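Local coordinates for encapsidation protein (Bacillus phage phi29, PDB 5HD9) that probably hydrolyses ATP to drive phage DNA into the prohead, as the packaging ATPase of the viral DNA packaging motor, at residues A[175-178]-A[183-186]; A[132-137]-A[161-166]; A[34-39]-A[68-73]. One frame throughout, in Å; residues are numbered along the deposited sequence.

Interaction 1: residues A[175-178]-A[183-186]; sequences KRFN and ALIE
R176 and E186 run side by side and point the same way, joined at their ends by a salt bridge. From its backbone outward, E186 first brings CB to 3.8 Å from F177 CE1. CG sits anti to the backbone N (chi1 -173°), and from there the extended chain passes CE1 and then CZ of F177, the carboxylate and ring planes 22° apart. At the tip, OE2 of E186 takes both NE (2.9 Å) and NH2 (2.7 Å) of R176, a side-on grip on one oxygen, approached from its anti side and nearly in the guanidinium plane. The other oxygen, OE1, bonds to the hydroxyl of Y4. The backbones form an antiparallel beta hairpin at the edge of the ASCE sheet, where strand 177-179 is outermost and 183-186 pairs on its far side with 16-19. N178 and I185 are its hydrogen-bonded pair: N178 N to I185 O and I185 N to N178 O are both 2.9 Å and almost straight. F177 and E186 make the neighbouring non-hydrogen-bonded pair. L184 CD1 lies at the edge of the ring, 3.8 Å from F177 CD1. Water 1 connects N178 ND2 to the carbonyl oxygens of K175 and I185, while N178 OD1 accepts from D172 N.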
ATOM      1  N   LYS A 175      15.766  11.643   9.981  1.00 18.92           N
ATOM      2  CA  LYS A 175      16.209  10.735   8.922  1.00 19.26           C
ATOM      3  C   LYS A 175      15.110  10.484   7.893  1.00 17.11           C
ATOM      4  O   LYS A 175      13.954  10.272   8.260  1.00 17.32           O
ATOM      5  CB  LYS A 175      16.646   9.392   9.516  1.00 22.78           C
ATOM      6  CG  LYS A 175      17.851   9.449  10.441  1.00 29.27           C
ATOM      7  CD  LYS A 175      18.152   8.063  11.009  1.00 34.65           C
ATOM      8  CE  LYS A 175      19.458   8.032  11.788  1.00 41.54           C
ATOM      9  NZ  LYS A 175      19.261   7.603  13.203  1.00 43.25           N
ATOM     10  N   ARG A 176      15.463  10.490   6.609  1.00 16.06           N
ATOM     11  CA  ARG A 176      14.500  10.095   5.592  1.00 16.69           C
ATOM     12  C   ARG A 176      14.175   8.616   5.759  1.00 15.68           C
ATOM     13  O   ARG A 176      13.023   8.221   5.633  1.00 15.27           O
ATOM     14  CB  ARG A 176      15.004  10.353   4.170  1.00 18.70           C
ATOM     15  CG  ARG A 176      13.995   9.868   3.124  1.00 18.26           C
ATOM     16  CD  ARG A 176      14.331  10.268   1.698  1.00 22.04           C
ATOM     17  NE  ARG A 176      13.324   9.749   0.772  1.00 23.95           N
ATOM     18  CZ  ARG A 176      13.094  10.224  -0.450  1.00 26.95           C
ATOM     19  NH1 ARG A 176      13.797  11.245  -0.916  1.00 28.87           N
ATOM     20  NH2 ARG A 176      12.151   9.677  -1.205  1.00 28.12           N
ATOM     21  N   PHE A 177      15.194   7.810   6.049  1.00 14.52           N
ATOM     22  CA  PHE A 177      15.017   6.369   6.203  1.00 14.70           C
ATOM     23  C   PHE A 177      15.411   5.874   7.589  1.00 16.12           C
ATOM     24  O   PHE A 177      16.562   6.008   8.010  1.00 15.87           O
ATOM     25  CB  PHE A 177      15.832   5.609   5.151  1.00 17.38           C
ATOM     26  CG  PHE A 177      15.335   5.794   3.746  1.00 18.30           C
ATOM     27  CD1 PHE A 177      14.222   5.105   3.297  1.00 17.06           C
ATOM     28  CD2 PHE A 177      15.985   6.650   2.874  1.00 22.98           C
ATOM     29  CE1 PHE A 177      13.762   5.270   2.006  1.00 17.00           C
ATOM     30  CE2 PHE A 177      15.526   6.821   1.581  1.00 23.70           C
ATOM     31  CZ  PHE A 177      14.417   6.128   1.148  1.00 19.38           C
ATOM     32  N   ASN A 178      14.431   5.317   8.291  1.00 14.47           N
ATOM     33  CA  ASN A 178      14.669   4.542   9.499  1.00 15.48           C
ATOM     34  C   ASN A 178      14.535   3.065   9.162  1.00 14.86           C
ATOM     35  O   ASN A 178      13.460   2.604   8.771  1.00 14.45           O
ATOM     36  CB  ASN A 178      13.692   4.934  10.605  1.00 15.10           C
ATOM     37  CG  ASN A 178      14.074   6.232  11.278  1.00 16.68           C
ATOM     38  OD1 ASN A 178      14.725   6.234  12.321  1.00 17.43           O
ATOM     39  ND2 ASN A 178      13.679   7.350  10.678  1.00 15.55           N
ATOM     40  N   ALA A 183      11.410  -4.204   8.507  1.00 16.44           N
ATOM     41  CA  ALA A 183      10.563  -3.044   8.262  1.00 16.28           C
ATOM     42  C   ALA A 183      11.371  -1.793   7.932  1.00 16.83           C
ATOM     43  O   ALA A 183      12.567  -1.713   8.210  1.00 19.05           O
ATOM     44  CB  ALA A 183       9.662  -2.790   9.460  1.00 14.56           C
ATOM     45  N   LEU A 184      10.687  -0.817   7.342  1.00 17.83           N
ATOM     46  CA  LEU A 184      11.308   0.415   6.883  1.00 16.95           C
ATOM     47  C   LEU A 184      10.325   1.572   7.031  1.00 13.23           C
ATOM     48  O   LEU A 184       9.151   1.439   6.688  1.00 12.79           O
ATOM     49  CB  LEU A 184      11.753   0.269   5.422  1.00 19.77           C
ATOM     50  CG  LEU A 184      12.264   1.521   4.709  1.00 22.02           C
ATOM     51  CD1 LEU A 184      13.549   2.004   5.351  1.00 26.84           C
ATOM     52  CD2 LEU A 184      12.472   1.241   3.229  1.00 21.92           C
ATOM     53  N   ILE A 185      10.803   2.697   7.555  1.00 11.93           N
ATOM     54  CA  ILE A 185       9.998   3.912   7.638  1.00 12.85           C
ATOM     55  C   ILE A 185      10.656   5.004   6.806  1.00 13.20           C
ATOM     56  O   ILE A 185      11.791   5.399   7.083  1.00 13.46           O
ATOM     57  CB  ILE A 185       9.828   4.396   9.098  1.00 12.92           C
ATOM     58  CG1 ILE A 185       9.073   3.346   9.916  1.00 13.96           C
ATOM     59  CG2 ILE A 185       9.076   5.734   9.145  1.00 12.66           C
ATOM     60  CD1 ILE A 185       9.042   3.620  11.411  1.00 13.24           C
ATOM     61  N   GLU A 186       9.942   5.478   5.787  1.00 12.99           N
ATOM     62  CA  GLU A 186      10.430   6.566   4.948  1.00 14.22           C
ATOM     63  C   GLU A 186       9.653   7.848   5.218  1.00 14.18           C
ATOM     64  O   GLU A 186       8.427   7.837   5.282  1.00 14.07           O
ATOM     65  CB  GLU A 186      10.328   6.213   3.460  1.00 17.38           C
ATOM     66  CG  GLU A 186      10.985   7.260   2.556  1.00 17.85           C
ATOM     67  CD  GLU A 186      10.805   6.969   1.084  1.00 18.98           C
ATOM     68  OE1 GLU A 186       9.893   6.187   0.740  1.00 17.85           O
ATOM     69  OE2 GLU A 186      11.576   7.523   0.270  1.00 18.62           O
TER
HETATM   70  O   HOH W   1      12.138   7.954   8.272  1.00 20.20           O

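Interaction 2: residues A[132-137]-A[161-166]; sequences SALLNL and NPYFLF
L134 and Y163 make the close part of this contact. The leucine methyl CD2 comes to 3.6 Å from CE2 of the tyrosine ring, and the two side chains cross at about a right angle. CG of L134 lies anti to its backbone N (chi1 -177°), which carries the isobutyl group out from helix 132-137 to meet the ring. Y163 starts less directly: its CB does not aim at the other helix, yet the long ring carries the phenol across, until OH of Y163 lies 4.1 Å from CB of L134. That hydroxyl is hydrogen-bonded to E130, near the start of the same helix as L134, so the far end of the ring is tied to the helix it packs on. F114, on strand 109-115, touches both L134 and Y163, so this part of the contact rests on the sheet.

One turn along helix 162-166, at F166, the contact thins. F166 and L135 approach from opposite directions and meet only through F166 CE1 and L135 CD1, 3.9 Å apart, while S132 OG stands 4.5 Å from CE2 of F166. F166 is exposed, and L135 and S132 are partly so; no hydrogen bond crosses anywhere between the segments.

The helix bearing Y163 and F166 begins at N161, whose OD1 takes the backbone N of F164 at 3.2 Å and, weakly, that of Y163. The axes of segments 132-137 and 162-166 approach to 12.0 Å, with 82° between their directions, and side chains alone bridge them: a nearly perpendicular helix pair, one member N-capped by asparagine, packed beside a core strand of the ASCE fold.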
ATOM      1  N   SER A 132      -2.970  -7.249  13.822  1.00 22.08           N
ATOM      2  CA  SER A 132      -3.093  -8.688  13.614  1.00 22.04           C
ATOM      3  C   SER A 132      -3.882  -8.988  12.339  1.00 19.92           C
ATOM      4  O   SER A 132      -3.575  -9.943  11.621  1.00 20.21           O
ATOM      5  CB  SER A 132      -3.769  -9.350  14.818  1.00 24.34           C
ATOM      6  OG  SER A 132      -2.961  -9.233  15.975  1.00 30.11           O
ATOM      7  N   ALA A 133      -4.891  -8.170  12.053  1.00 19.74           N
ATOM      8  CA  ALA A 133      -5.700  -8.357  10.851  1.00 19.95           C
ATOM      9  C   ALA A 133      -4.870  -8.157   9.582  1.00 17.73           C
ATOM     10  O   ALA A 133      -4.950  -8.965   8.653  1.00 15.95           O
ATOM     11  CB  ALA A 133      -6.895  -7.407  10.855  1.00 19.52           C
ATOM     12  N   LEU A 134      -4.081  -7.084   9.532  1.00 16.06           N
ATOM     13  CA  LEU A 134      -3.218  -6.841   8.380  1.00 14.40           C
ATOM     14  C   LEU A 134      -2.196  -7.955   8.276  1.00 14.80           C
ATOM     15  O   LEU A 134      -1.909  -8.456   7.191  1.00 14.27           O
ATOM     16  CB  LEU A 134      -2.497  -5.495   8.483  1.00 14.10           C
ATOM     17  CG  LEU A 134      -1.621  -5.157   7.269  1.00 12.78           C
ATOM     18  CD1 LEU A 134      -2.479  -4.957   6.032  1.00 12.03           C
ATOM     19  CD2 LEU A 134      -0.760  -3.931   7.521  1.00 12.99           C
ATOM     20  N   LEU A 135      -1.647  -8.335   9.421  1.00 15.63           N
ATOM     21  CA  LEU A 135      -0.687  -9.416   9.478  1.00 16.98           C
ATOM     22  C   LEU A 135      -1.293 -10.705   8.919  1.00 16.04           C
ATOM     23  O   LEU A 135      -0.659 -11.396   8.126  1.00 15.32           O
ATOM     24  CB  LEU A 135      -0.212  -9.610  10.916  1.00 19.57           C
ATOM     25  CG  LEU A 135       0.896  -8.669  11.400  1.00 18.89           C
ATOM     26  CD1 LEU A 135       1.211  -8.923  12.868  1.00 22.55           C
ATOM     27  CD2 LEU A 135       2.167  -8.795  10.563  1.00 17.01           C
ATOM     28  N   ASN A 136      -2.526 -11.013   9.310  1.00 17.00           N
ATOM     29  CA  ASN A 136      -3.209 -12.193   8.787  1.00 17.69           C
ATOM     30  C   ASN A 136      -3.394 -12.102   7.274  1.00 16.54           C
ATOM     31  O   ASN A 136      -3.195 -13.082   6.555  1.00 15.62           O
ATOM     32  CB  ASN A 136      -4.567 -12.380   9.466  1.00 21.84           C
ATOM     33  CG  ASN A 136      -5.310 -13.602   8.955  1.00 24.00           C
ATOM     34  OD1 ASN A 136      -6.185 -13.496   8.098  1.00 25.71           O
ATOM     35  ND2 ASN A 136      -4.959 -14.773   9.477  1.00 24.15           N
ATOM     36  N   LEU A 137      -3.772 -10.920   6.798  1.00 14.58           N
ATOM     37  CA  LEU A 137      -3.929 -10.679   5.369  1.00 13.69           C
ATOM     38  C   LEU A 137      -2.618 -10.955   4.638  1.00 12.77           C
ATOM     39  O   LEU A 137      -2.607 -11.618   3.602  1.00 12.47           O
ATOM     40  CB  LEU A 137      -4.396  -9.240   5.121  1.00 13.97           C
ATOM     41  CG  LEU A 137      -4.841  -8.844   3.709  1.00 19.56           C
ATOM     42  CD1 LEU A 137      -5.746  -7.628   3.784  1.00 24.47           C
ATOM     43  CD2 LEU A 137      -3.666  -8.545   2.795  1.00 15.94           C
ATOM     44  N   ASN A 161       1.680   5.308  16.421  1.00 27.08           N
ATOM     45  CA  ASN A 161       0.466   4.690  15.910  1.00 21.54           C
ATOM     46  C   ASN A 161       0.518   3.190  16.196  1.00 20.59           C
ATOM     47  O   ASN A 161       1.574   2.668  16.548  1.00 21.04           O
ATOM     48  CB  ASN A 161       0.318   4.962  14.411  1.00 19.55           C
ATOM     49  CG  ASN A 161       1.366   4.247  13.580  1.00 16.46           C
ATOM     50  OD1 ASN A 161       1.250   3.055  13.307  1.00 19.51           O
ATOM     51  ND2 ASN A 161       2.392   4.980  13.166  1.00 16.95           N
ATOM     52  N   PRO A 162      -0.616   2.489  16.051  1.00 20.75           N
ATOM     53  CA  PRO A 162      -0.671   1.076  16.450  1.00 20.83           C
ATOM     54  C   PRO A 162       0.403   0.205  15.802  1.00 19.85           C
ATOM     55  O   PRO A 162       0.917  -0.702  16.456  1.00 22.17           O
ATOM     56  CB  PRO A 162      -2.066   0.640  15.994  1.00 23.84           C
ATOM     57  CG  PRO A 162      -2.866   1.895  15.969  1.00 26.44           C
ATOM     58  CD  PRO A 162      -1.914   2.962  15.536  1.00 25.75           C
ATOM     59  N   TYR A 163       0.742   0.480  14.546  1.00 17.56           N
ATOM     60  CA  TYR A 163       1.726  -0.329  13.837  1.00 16.98           C
ATOM     61  C   TYR A 163       3.128  -0.097  14.388  1.00 14.90           C
ATOM     62  O   TYR A 163       3.857  -1.051  14.657  1.00 17.98           O
ATOM     63  CB  TYR A 163       1.669  -0.036  12.333  1.00 12.75           C
ATOM     64  CG  TYR A 163       0.372  -0.506  11.719  1.00 14.16           C
ATOM     65  CD1 TYR A 163      -0.754   0.304  11.718  1.00 16.96           C
ATOM     66  CD2 TYR A 163       0.262  -1.779  11.175  1.00 13.95           C
ATOM     67  CE1 TYR A 163      -1.947  -0.132  11.178  1.00 17.53           C
ATOM     68  CE2 TYR A 163      -0.925  -2.223  10.632  1.00 17.06           C
ATOM     69  CZ  TYR A 163      -2.026  -1.396  10.635  1.00 17.94           C
ATOM     70  OH  TYR A 163      -3.213  -1.836  10.100  1.00 17.82           O
ATOM     71  N   PHE A 164       3.505   1.163  14.573  1.00 14.08           N
ATOM     72  CA  PHE A 164       4.823   1.470  15.115  1.00 16.20           C
ATOM     73  C   PHE A 164       4.950   0.916  16.535  1.00 17.65           C
ATOM     74  O   PHE A 164       5.986   0.361  16.910  1.00 17.67           O
ATOM     75  CB  PHE A 164       5.084   2.979  15.113  1.00 18.65           C
ATOM     76  CG  PHE A 164       5.259   3.576  13.739  1.00 15.64           C
ATOM     77  CD1 PHE A 164       4.957   2.853  12.596  1.00 13.91           C
ATOM     78  CD2 PHE A 164       5.738   4.869  13.596  1.00 17.75           C
ATOM     79  CE1 PHE A 164       5.121   3.412  11.341  1.00 14.17           C
ATOM     80  CE2 PHE A 164       5.905   5.430  12.345  1.00 16.67           C
ATOM     81  CZ  PHE A 164       5.596   4.701  11.216  1.00 15.10           C
ATOM     82  N   LEU A 165       3.890   1.068  17.321  1.00 18.06           N
ATOM     83  CA  LEU A 165       3.877   0.560  18.687  1.00 20.42           C
ATOM     84  C   LEU A 165       3.986  -0.961  18.704  1.00 20.17           C
ATOM     85  O   LEU A 165       4.771  -1.529  19.463  1.00 21.67           O
ATOM     86  CB  LEU A 165       2.602   0.995  19.408  1.00 22.30           C
ATOM     87  CG  LEU A 165       2.428   2.494  19.656  1.00 23.73           C
ATOM     88  CD1 LEU A 165       1.062   2.763  20.266  1.00 26.02           C
ATOM     89  CD2 LEU A 165       3.531   3.031  20.553  1.00 25.90           C
ATOM     90  N   PHE A 166       3.196  -1.613  17.857  1.00 19.06           N
ATOM     91  CA  PHE A 166       3.121  -3.071  17.842  1.00 20.00           C
ATOM     92  C   PHE A 166       4.477  -3.680  17.493  1.00 19.32           C
ATOM     93  O   PHE A 166       4.929  -4.621  18.143  1.00 20.31           O
ATOM     94  CB  PHE A 166       2.047  -3.533  16.848  1.00 20.54           C
ATOM     95  CG  PHE A 166       1.756  -5.007  16.900  1.00 23.90           C
ATOM     96  CD1 PHE A 166       2.557  -5.911  16.223  1.00 25.27           C
ATOM     97  CD2 PHE A 166       0.674  -5.486  17.618  1.00 29.02           C
ATOM     98  CE1 PHE A 166       2.284  -7.265  16.269  1.00 29.90           C
ATOM     99  CE2 PHE A 166       0.399  -6.838  17.667  1.00 32.97           C
ATOM    100  CZ  PHE A 166       1.204  -7.729  16.990  1.00 32.27           C
TER

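Interaction 3: residues A[34-39]-A[68-73]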
ATOM      1  N   TYR A  34       3.571   1.214  -9.715  1.00 13.85           N
ATOM      2  CA  TYR A  34       4.504   0.123  -9.447  1.00 14.62           C
ATOM      3  C   TYR A  34       3.837  -1.252  -9.576  1.00 12.47           C
ATOM      4  O   TYR A  34       4.300  -2.081 -10.355  1.00 11.99           O
ATOM      5  CB  TYR A  34       5.140   0.284  -8.062  1.00 17.89           C
ATOM      6  CG  TYR A  34       5.964  -0.913  -7.637  1.00 19.93           C
ATOM      7  CD1 TYR A  34       7.226  -1.129  -8.166  1.00 19.79           C
ATOM      8  CD2 TYR A  34       5.476  -1.827  -6.710  1.00 22.92           C
ATOM      9  CE1 TYR A  34       7.982  -2.222  -7.789  1.00 21.91           C
ATOM     10  CE2 TYR A  34       6.224  -2.922  -6.326  1.00 21.94           C
ATOM     11  CZ  TYR A  34       7.475  -3.116  -6.869  1.00 21.18           C
ATOM     12  OH  TYR A  34       8.221  -4.207  -6.482  1.00 22.43           O
ATOM     13  N   PRO A  35       2.747  -1.504  -8.830  1.00 11.92           N
ATOM     14  CA  PRO A  35       2.120  -2.829  -8.953  1.00 11.75           C
ATOM     15  C   PRO A  35       1.542  -3.115 -10.342  1.00 10.75           C
ATOM     16  O   PRO A  35       1.538  -4.268 -10.766  1.00 10.39           O
ATOM     17  CB  PRO A  35       1.008  -2.799  -7.896  1.00 13.25           C
ATOM     18  CG  PRO A  35       0.802  -1.355  -7.573  1.00 15.34           C
ATOM     19  CD  PRO A  35       2.116  -0.691  -7.776  1.00 12.16           C
ATOM     20  N   ILE A  36       1.063  -2.088 -11.037  1.00 11.31           N
ATOM     21  CA  ILE A  36       0.559  -2.268 -12.394  1.00 12.79           C
ATOM     22  C   ILE A  36       1.693  -2.739 -13.304  1.00 13.14           C
ATOM     23  O   ILE A  36       1.496  -3.611 -14.147  1.00 13.01           O
ATOM     24  CB  ILE A  36      -0.066  -0.969 -12.952  1.00 12.93           C
ATOM     25  CG1 ILE A  36      -1.384  -0.683 -12.235  1.00 13.19           C
ATOM     26  CG2 ILE A  36      -0.321  -1.084 -14.454  1.00 14.91           C
ATOM     27  CD1 ILE A  36      -1.949   0.690 -12.495  1.00 14.20           C
ATOM     28  N   ASN A  37       2.879  -2.166 -13.123  1.00 12.35           N
ATOM     29  CA  ASN A  37       4.041  -2.575 -13.903  1.00 12.98           C
ATOM     30  C   ASN A  37       4.477  -3.994 -13.564  1.00 12.35           C
ATOM     31  O   ASN A  37       4.910  -4.737 -14.446  1.00 13.02           O
ATOM     32  CB  ASN A  37       5.211  -1.611 -13.683  1.00 17.09           C
ATOM     33  CG  ASN A  37       5.234  -0.480 -14.692  1.00 23.21           C
ATOM     34  OD1 ASN A  37       5.391  -0.707 -15.893  1.00 27.98           O
ATOM     35  ND2 ASN A  37       5.101   0.748 -14.207  1.00 25.46           N
ATOM     36  N   ARG A  38       4.368  -4.370 -12.290  1.00 11.15           N
ATOM     37  CA  ARG A  38       4.762  -5.709 -11.866  1.00 13.07           C
ATOM     38  C   ARG A  38       3.833  -6.748 -12.491  1.00 13.84           C
ATOM     39  O   ARG A  38       4.275  -7.840 -12.851  1.00 13.67           O
ATOM     40  CB  ARG A  38       4.752  -5.847 -10.338  1.00 16.07           C
ATOM     41  CG  ARG A  38       5.752  -4.966  -9.589  1.00 19.41           C
ATOM     42  CD  ARG A  38       7.205  -5.176 -10.014  1.00 18.76           C
ATOM     43  NE  ARG A  38       7.696  -6.519  -9.717  1.00 17.02           N
ATOM     44  CZ  ARG A  38       8.957  -6.911  -9.883  1.00 17.28           C
ATOM     45  NH1 ARG A  38       9.868  -6.064 -10.346  1.00 18.15           N
ATOM     46  NH2 ARG A  38       9.311  -8.151  -9.587  1.00 17.62           N
ATOM     47  N   PHE A  39       2.552  -6.413 -12.632  1.00 11.58           N
ATOM     48  CA  PHE A  39       1.617  -7.352 -13.243  1.00 12.81           C
ATOM     49  C   PHE A  39       1.880  -7.498 -14.734  1.00 12.64           C
ATOM     50  O   PHE A  39       1.921  -8.609 -15.261  1.00 14.11           O
ATOM     51  CB  PHE A  39       0.162  -6.931 -13.042  1.00 12.12           C
ATOM     52  CG  PHE A  39      -0.813  -7.923 -13.615  1.00 13.00           C
ATOM     53  CD1 PHE A  39      -1.131  -9.076 -12.914  1.00 12.29           C
ATOM     54  CD2 PHE A  39      -1.372  -7.731 -14.866  1.00 12.96           C
ATOM     55  CE1 PHE A  39      -2.006 -10.007 -13.443  1.00 15.23           C
ATOM     56  CE2 PHE A  39      -2.249  -8.659 -15.400  1.00 14.41           C
ATOM     57  CZ  PHE A  39      -2.565  -9.798 -14.686  1.00 16.16           C
ATOM     58  N   GLN A  68      -3.011   7.382 -18.171  1.00 26.26           N
ATOM     59  CA  GLN A  68      -2.186   7.947 -19.233  1.00 27.87           C
ATOM     60  C   GLN A  68      -0.817   7.264 -19.305  1.00 26.06           C
ATOM     61  O   GLN A  68      -0.106   7.399 -20.297  1.00 27.95           O
ATOM     62  CB  GLN A  68      -2.009   9.457 -19.034  1.00 33.75           C
ATOM     63  CG  GLN A  68      -3.267  10.197 -18.577  1.00 36.60           C
ATOM     64  CD  GLN A  68      -4.480   9.920 -19.452  1.00 35.99           C
ATOM     65  OE1 GLN A  68      -4.355   9.654 -20.647  1.00 32.98           O
ATOM     66  NE2 GLN A  68      -5.665   9.981 -18.853  1.00 36.30           N
ATOM     67  N   GLU A  69      -0.453   6.530 -18.257  1.00 24.08           N
ATOM     68  CA  GLU A  69       0.820   5.807 -18.223  1.00 24.36           C
ATOM     69  C   GLU A  69       0.768   4.480 -18.967  1.00 22.70           C
ATOM     70  O   GLU A  69       1.805   3.943 -19.367  1.00 22.71           O
ATOM     71  CB  GLU A  69       1.238   5.541 -16.779  1.00 29.14           C
ATOM     72  CG  GLU A  69       1.676   6.789 -16.026  1.00 39.78           C
ATOM     73  CD  GLU A  69       3.179   6.829 -15.703  1.00 47.43           C
ATOM     74  OE1 GLU A  69       3.891   5.834 -15.958  1.00 43.85           O
ATOM     75  OE2 GLU A  69       3.651   7.864 -15.189  1.00 54.61           O
ATOM     76  N   PHE A  70      -0.438   3.948 -19.131  1.00 22.53           N
ATOM     77  CA  PHE A  70      -0.632   2.640 -19.745  1.00 25.13           C
ATOM     78  C   PHE A  70      -1.712   2.710 -20.820  1.00 23.12           C
ATOM     79  O   PHE A  70      -2.728   2.019 -20.728  1.00 24.11           O
ATOM     80  CB  PHE A  70      -1.015   1.603 -18.686  1.00 22.78           C
ATOM     81  CG  PHE A  70      -0.061   1.535 -17.523  1.00 19.78           C
ATOM     82  CD1 PHE A  70       1.077   0.749 -17.587  1.00 20.02           C
ATOM     83  CD2 PHE A  70      -0.306   2.257 -16.365  1.00 18.27           C
ATOM     84  CE1 PHE A  70       1.955   0.686 -16.518  1.00 25.56           C
ATOM     85  CE2 PHE A  70       0.568   2.198 -15.293  1.00 18.21           C
ATOM     86  CZ  PHE A  70       1.699   1.411 -15.369  1.00 22.19           C
ATOM     87  N   PRO A  71      -1.495   3.541 -21.848  1.00 25.97           N
ATOM     88  CA  PRO A  71      -2.532   3.758 -22.863  1.00 29.84           C
ATOM     89  C   PRO A  71      -2.879   2.497 -23.657  1.00 30.45           C
ATOM     90  O   PRO A  71      -4.023   2.348 -24.085  1.00 32.09           O
ATOM     91  CB  PRO A  71      -1.909   4.819 -23.774  1.00 33.12           C
ATOM     92  CG  PRO A  71      -0.440   4.637 -23.610  1.00 29.69           C
ATOM     93  CD  PRO A  71      -0.251   4.260 -22.173  1.00 27.04           C
ATOM     94  N   ASP A  72      -1.908   1.607 -23.842  1.00 26.74           N
ATOM     95  CA  ASP A  72      -2.106   0.404 -24.650  1.00 31.12           C
ATOM     96  C   ASP A  72      -2.448  -0.812 -23.794  1.00 28.16           C
ATOM     97  O   ASP A  72      -2.301  -1.954 -24.231  1.00 27.05           O
ATOM     98  CB  ASP A  72      -0.857   0.119 -25.484  1.00 37.48           C
ATOM     99  CG  ASP A  72      -0.524   1.254 -26.436  1.00 44.65           C
ATOM    100  OD1 ASP A  72      -1.442   1.726 -27.141  1.00 43.16           O
ATOM    101  OD2 ASP A  72       0.649   1.684 -26.470  1.00 50.85           O
ATOM    102  N   HIS A  73      -2.897  -0.554 -22.571  1.00 24.27           N
ATOM    103  CA  HIS A  73      -3.400  -1.599 -21.694  1.00 25.81           C
ATOM    104  C   HIS A  73      -4.797  -1.212 -21.234  1.00 24.48           C
ATOM    105  O   HIS A  73      -5.063  -0.040 -20.964  1.00 27.26           O
ATOM    106  CB  HIS A  73      -2.468  -1.808 -20.497  1.00 25.06           C
ATOM    107  CG  HIS A  73      -1.147  -2.406 -20.859  1.00 24.82           C
ATOM    108  ND1 HIS A  73      -0.953  -3.766 -20.999  1.00 24.20           N
ATOM    109  CD2 HIS A  73       0.055  -1.829 -21.113  1.00 24.36           C
ATOM    110  CE1 HIS A  73       0.305  -3.998 -21.322  1.00 24.37           C
ATOM    111  NE2 HIS A  73       0.938  -2.846 -21.396  1.00 26.04           N
TER
HETATM  112  O   HOH W   2       5.609   2.817 -16.165  1.00 37.91           O
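I36 sets its CG2 methyl over one face of the F70 ring, a CH-pi contact with CG2 3.4 Å from the ring centroid and 16° off the normal. The isoleucine's first torsion explains which branch does this: at chi1 -71° CG1 lies beside the backbone N, while CG2 is anti to it and faces the phenyl group. CG2 of I36 is shifted toward the rim, nearest to CZ of F70 at 3.3 Å. The other branch plays a lesser part, CD1 of I36 coming only to 4.1 Å from CE2 of F70.

F70 reaches the helix with CG anti to its carbonyl carbon. Its outer end meets two successive helix residues, I36 over a face and N37 at the edge. The amide of N37 is tilted 59° to the ring plane, and its CG lies in that plane. ND2 of N37 is 3.7 Å from CZ of F70 and OD1 is 3.8 Å from CE1, so both ends of the amide border the ring.

ND2 of N37 gives a 2.9 Å hydrogen bond to water 2, which in turn bonds weakly to OE1 of E69, and it has a weak bond to V33 O one turn back.

F70 opens a type I turn that ends at H73, and its side chain makes nearly all of the contact of 68-73 with 34-39. No direct hydrogen bond joins the segments. E69 does bond directly through OE2 to Y29, elsewhere on helix 26-42, but between 34-39 and 68-73 the contact is apolar packing of one aromatic ring, bordered by a weak water-mediated link.

Overall arrangement
Along the chain the contacts complete in the order interaction 3, interaction 2, interaction 1. Interaction 1 is part of one mixed beta-sheet, the hairpin at its 177-179 edge, and interactions 2 and 3 involve helices packed on that sheet. Interaction 3 fastens a loop to helix 26-42, which follows a probable P-loop; interaction 2 joins helices 130-141 and 162-167. Interactions 1 and 2 are neighbours, centres about 17 Å apart, touching where I185 CD1 packs 3.6 Å from F164 CZ. Interaction 3 stands apart, its centre about 27 Å from that of interaction 1 and about 30 Å from that of interaction 2, across the chain's centre from the latter. The three tie different parts of one ASCE-type domain together.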